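Side-chain contacts in CD180 antigen (Mus musculus, PDB 3T6Q), which may cooperate with MD-1 and TLR4 to mediate B-cell innate responses to bacterial lipopolysaccharide, leading to NF-kappa-B activation: residues I566-L569 against E570-K573; L543-L546 against S547-T551. All coordinates share one frame; numbering follows the deposited sequence.

How the interactions relate
Both contacts are local and lie in series near the C terminus of the leucine-rich repeat solenoid, neither enclosing nor crossing the other. From the N terminus, interaction 2 comes first: it closes the last turn of helix 543-547, at the end of repeat LRR 19, and leads through a loop into strand 551-553. Interaction 1 follows within helix 566-574 of the LRRCT region, joining successive turns without enclosing a longer loop. Their centres lie about 13 Å apart, and the two helices meet directly. Trp571 NE1 of interaction 1 bonds Ser547 OG of interaction 2, while Leu543 and Leu546 pack on the capping helix, tying the last annotated repeat to the C-terminal cap.

Interaction 1: residues I566-L569 against E570-K573; sequences IYFL and EWYK
Ile566, Tyr567 and Phe568 accept through their backbone O atoms the N-H groups of Glu570, Trp571 and Tyr572 in successive helical i to i+4 bonds, and the next bond, Lys573 N to Leu569 O, is weak at 3.3 Å. The aromatic side is carried by Phe568, Trp571 and Tyr572. Phe568 and Trp571 both set CG anti to their backbone N (chi1 174° and 178°), and Phe568 CE2 comes within 3.8 Å of Trp571 CE3. Their rings lie at 19° to each other but are slid apart, with 5.9 Å between the centroids of the Phe568 ring and the Trp571 six-membered ring, leaving hardly any overlap. Tyr572 runs alongside Phe568, whose CZ meets the edge of the tyrosine ring near its plane, 3.8 Å from Tyr572 CD2. Trp571 NE1 is satisfied by Ser547 OG, a bond that, with packing on Leu543 and Leu546, probably limits the rotation of the indole. Elsewhere, Ile566 CG2 lies 3.8 Å from Glu570 OE2 where the two side chains run side by side, and the bent chain of Lys573 carries NZ to the backbone O of Val601. Leu579 of strand 579-580 touches both Trp571 and Tyr572. The three rings thus form an aromatic cluster on the helix of the LRRCT region, which caps the C-terminal end of the solenoid.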
loop_
_atom_site.group_PDB
_atom_site.type_symbol
_atom_site.label_atom_id
_atom_site.label_comp_id
_atom_site.label_asym_id
_atom_site.label_seq_id
_atom_site.Cartn_x
_atom_site.Cartn_y
_atom_site.Cartn_z
ATOM N N ILE A 566 -24.553 54.828 27.812
ATOM C CA ILE A 566 -25.684 53.942 28.252
ATOM C C ILE A 566 -26.747 53.738 27.210
ATOM O O ILE A 566 -27.256 52.642 27.131
ATOM C CB ILE A 566 -26.561 54.360 29.488
ATOM C CG1 ILE A 566 -26.297 55.756 29.958
ATOM C CG2 ILE A 566 -26.654 53.233 30.525
ATOM C CD1 ILE A 566 -26.952 56.751 29.060
ATOM N N TYR A 567 -27.093 54.779 26.450
ATOM C CA TYR A 567 -28.144 54.679 25.414
ATOM C C TYR A 567 -27.815 53.630 24.348
ATOM O O TYR A 567 -28.672 52.806 23.979
ATOM C CB TYR A 567 -28.471 56.038 24.801
ATOM C CG TYR A 567 -29.153 56.929 25.816
ATOM C CD1 TYR A 567 -30.417 56.594 26.315
ATOM C CD2 TYR A 567 -28.520 58.047 26.325
ATOM C CE1 TYR A 567 -31.040 57.376 27.271
ATOM C CE2 TYR A 567 -29.134 58.844 27.278
ATOM C CZ TYR A 567 -30.390 58.502 27.749
ATOM O OH TYR A 567 -31.005 59.291 28.697
ATOM N N PHE A 568 -26.567 53.615 23.896
ATOM C CA PHE A 568 -26.144 52.548 23.012
ATOM C C PHE A 568 -26.157 51.173 23.693
ATOM O O PHE A 568 -26.601 50.196 23.092
ATOM C CB PHE A 568 -24.759 52.831 22.377
ATOM C CG PHE A 568 -24.240 51.678 21.561
ATOM C CD1 PHE A 568 -23.168 50.924 21.990
ATOM C CD2 PHE A 568 -24.875 51.330 20.367
ATOM C CE1 PHE A 568 -22.710 49.841 21.243
ATOM C CE2 PHE A 568 -24.433 50.252 19.620
ATOM C CZ PHE A 568 -23.353 49.507 20.054
ATOM N N LEU A 569 -25.619 51.083 24.916
ATOM C CA LEU A 569 -25.571 49.824 25.661
ATOM C C LEU A 569 -26.956 49.172 25.848
ATOM O O LEU A 569 -27.107 47.966 25.659
ATOM C CB LEU A 569 -24.867 50.006 27.016
ATOM C CG LEU A 569 -23.389 50.407 26.928
ATOM C CD1 LEU A 569 -22.846 50.858 28.286
ATOM C CD2 LEU A 569 -22.555 49.272 26.339
ATOM N N GLU A 570 -27.942 49.981 26.202
ATOM C CA GLU A 570 -29.346 49.539 26.315
ATOM C C GLU A 570 -29.899 49.062 24.943
ATOM O O GLU A 570 -30.504 47.984 24.837
ATOM C CB GLU A 570 -30.199 50.679 26.883
ATOM C CG GLU A 570 -30.031 50.820 28.410
ATOM C CD GLU A 570 -30.694 52.062 29.021
ATOM O OE1 GLU A 570 -31.523 52.718 28.361
ATOM O OE2 GLU A 570 -30.378 52.392 30.186
ATOM N N TRP A 571 -29.643 49.861 23.908
ATOM C CA TRP A 571 -30.019 49.535 22.532
ATOM C C TRP A 571 -29.434 48.214 22.132
ATOM O O TRP A 571 -30.133 47.389 21.506
ATOM C CB TRP A 571 -29.587 50.655 21.572
ATOM C CG TRP A 571 -29.895 50.393 20.116
ATOM C CD1 TRP A 571 -30.979 50.857 19.392
ATOM C CD2 TRP A 571 -29.103 49.601 19.158
ATOM N NE1 TRP A 571 -30.926 50.414 18.100
ATOM C CE2 TRP A 571 -29.838 49.640 17.895
ATOM C CE3 TRP A 571 -27.938 48.861 19.231
ATOM C CZ2 TRP A 571 -29.381 48.990 16.749
ATOM C CZ3 TRP A 571 -27.487 48.191 18.066
ATOM C CH2 TRP A 571 -28.204 48.257 16.861
ATOM N N TYR A 572 -28.155 47.999 22.467
ATOM C CA TYR A 572 -27.418 46.786 22.113
ATOM C C TYR A 572 -28.131 45.535 22.612
ATOM O O TYR A 572 -28.256 44.549 21.865
ATOM C CB TYR A 572 -25.993 46.843 22.664
ATOM C CG TYR A 572 -25.039 45.764 22.161
ATOM C CD1 TYR A 572 -24.926 44.524 22.820
ATOM C CD2 TYR A 572 -24.237 45.985 21.043
ATOM C CE1 TYR A 572 -24.046 43.546 22.368
ATOM C CE2 TYR A 572 -23.328 45.030 20.606
ATOM C CZ TYR A 572 -23.248 43.806 21.258
ATOM O OH TYR A 572 -22.355 42.856 20.808
ATOM N N LYS A 573 -28.607 45.596 23.857
ATOM C CA LYS A 573 -29.317 44.496 24.509
ATOM C C LYS A 573 -30.684 44.248 23.889
ATOM O O LYS A 573 -31.154 43.122 23.873
ATOM C CB LYS A 573 -29.523 44.794 25.999
ATOM C CG LYS A 573 -28.248 44.983 26.802
ATOM C CD LYS A 573 -28.545 45.437 28.238
ATOM C CE LYS A 573 -28.422 44.294 29.237
ATOM N NZ LYS A 573 -27.041 43.723 29.216
#

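Interaction 2: residues L543-L546 against S547-T551; sequences LPIL and SQQRT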
loop_
_atom_site.group_PDB
_atom_site.type_symbol
_atom_site.label_atom_id
_atom_site.label_comp_id
_atom_site.label_asym_id
_atom_site.label_seq_id
_atom_site.Cartn_x
_atom_site.Cartn_y
_atom_site.Cartn_z
ATOM N N LEU A 543 -28.844 56.174 17.068
ATOM C CA LEU A 543 -29.457 54.864 17.297
ATOM C C LEU A 543 -30.640 54.590 16.355
ATOM O O LEU A 543 -30.819 53.443 15.925
ATOM C CB LEU A 543 -29.854 54.680 18.769
ATOM C CG LEU A 543 -28.656 54.776 19.730
ATOM C CD1 LEU A 543 -29.183 54.737 21.185
ATOM C CD2 LEU A 543 -27.685 53.628 19.466
ATOM N N PRO A 544 -31.430 55.629 16.015
ATOM C CA PRO A 544 -32.494 55.310 15.059
ATOM C C PRO A 544 -31.929 54.864 13.708
ATOM O O PRO A 544 -32.576 54.072 12.997
ATOM C CB PRO A 544 -33.274 56.622 14.937
ATOM C CG PRO A 544 -32.974 57.370 16.195
ATOM C CD PRO A 544 -31.553 57.004 16.538
ATOM N N ILE A 545 -30.741 55.357 13.356
ATOM C CA ILE A 545 -30.135 54.975 12.077
ATOM C C ILE A 545 -29.777 53.491 12.120
ATOM O O ILE A 545 -30.081 52.758 11.183
ATOM C CB ILE A 545 -28.919 55.846 11.697
ATOM C CG1 ILE A 545 -29.391 57.301 11.510
ATOM C CG2 ILE A 545 -28.231 55.288 10.426
ATOM C CD1 ILE A 545 -28.285 58.330 11.515
ATOM N N LEU A 546 -29.117 53.060 13.197
ATOM C CA LEU A 546 -28.856 51.639 13.455
ATOM C C LEU A 546 -30.116 50.745 13.458
ATOM O O LEU A 546 -30.088 49.650 12.889
ATOM C CB LEU A 546 -28.106 51.497 14.777
ATOM C CG LEU A 546 -26.697 52.118 14.728
ATOM C CD1 LEU A 546 -25.949 51.766 16.001
ATOM C CD2 LEU A 546 -25.929 51.588 13.515
ATOM N N SER A 547 -31.199 51.224 14.091
ATOM C CA SER A 547 -32.461 50.471 14.164
ATOM C C SER A 547 -33.068 50.171 12.799
ATOM O O SER A 547 -33.673 49.120 12.625
ATOM C CB SER A 547 -33.489 51.248 15.005
ATOM O OG SER A 547 -33.146 51.118 16.368
ATOM N N GLN A 548 -32.918 51.109 11.866
ATOM C CA GLN A 548 -33.386 50.978 10.475
ATOM C C GLN A 548 -32.744 49.837 9.690
ATOM O O GLN A 548 -33.319 49.392 8.699
ATOM C CB GLN A 548 -33.076 52.243 9.689
ATOM C CG GLN A 548 -33.924 53.437 10.043
ATOM C CD GLN A 548 -33.367 54.730 9.501
ATOM O OE1 GLN A 548 -32.584 54.760 8.538
ATOM N NE2 GLN A 548 -33.775 55.824 10.115
ATOM N N GLN A 549 -31.547 49.394 10.092
ATOM C CA GLN A 549 -30.785 48.413 9.304
ATOM C C GLN A 549 -31.076 46.971 9.672
ATOM O O GLN A 549 -31.640 46.698 10.743
ATOM C CB GLN A 549 -29.243 48.689 9.408
ATOM C CG GLN A 549 -28.855 50.160 9.271
ATOM C CD GLN A 549 -29.562 50.907 8.136
ATOM O OE1 GLN A 549 -29.643 52.137 8.151
ATOM N NE2 GLN A 549 -30.032 50.179 7.139
ATOM N N ARG A 550 -30.655 46.039 8.815
ATOM C CA ARG A 550 -30.883 44.629 9.083
ATOM C C ARG A 550 -29.747 43.971 9.886
ATOM O O ARG A 550 -29.994 43.155 10.779
ATOM C CB ARG A 550 -31.176 43.898 7.749
ATOM C CG ARG A 550 -30.724 42.440 7.609
ATOM C CD ARG A 550 -31.479 41.275 8.247
ATOM N NE ARG A 550 -32.913 41.394 8.390
ATOM C CZ ARG A 550 -33.810 40.394 8.315
ATOM N NH1 ARG A 550 -33.506 39.125 8.030
ATOM N NH2 ARG A 550 -35.066 40.692 8.522
ATOM N N THR A 551 -28.502 44.321 9.582
ATOM C CA THR A 551 -27.375 43.666 10.232
ATOM C C THR A 551 -26.229 44.677 10.311
ATOM O O THR A 551 -25.899 45.320 9.298
ATOM C CB THR A 551 -26.914 42.432 9.410
ATOM O OG1 THR A 551 -27.963 41.476 9.390
ATOM C CG2 THR A 551 -25.702 41.742 10.044
#
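Ser547 holds OG anti to its own carbonyl carbon (chi1 -76°), which directs the hydroxyl toward the Leu543 carbonyl, although its hydrogen-bond partner is Trp571; in Gln549 a bend at chi2 (-45°) lays CD 3.6 Å from Ile545 O. This is the C-terminal turn of a short helix at the end of LRR 19, on the convex side of the leucine-rich repeat solenoid, from which the chain heads for the parallel strand 551-553. Ser547 N bonds Leu543 O at 2.9 Å as an ordinary i to i+4 helical link. One residue on, Gln548 N has two acceptors: Pro544 O at 3.2 Å and, weakly, Ile545 O. Gln549 N then takes Leu546 O, only three residues back, so the spiral tightens as it ends. Gln548 stretches back along the carbonyl of Pro544, its CG 3.3 Å from Pro544 O. The side chain of Gln549 runs alongside that of Ile545, the two pointing the same way. Ile545 itself is buried against Ile517, Glu518 and Ser521, whereas Leu543 and Leu546 face helix 566-574. Lys578 NZ bonds both Ser547 O and Gln549 O: two carbonyl oxygens grip the ammonium group, a charge that probably suits the C-terminal end of the helix. Beyond the turn, backbone bonds between Thr551 and Ile526 and Leu528 set strand 551-553 beside strand 527-529 of LRR 19. In the closing bond of the turn, the donor Gln549 N lies 3.2 Å from Leu546 O and stands above the Leu546 carbonyl plane, 59° out of it.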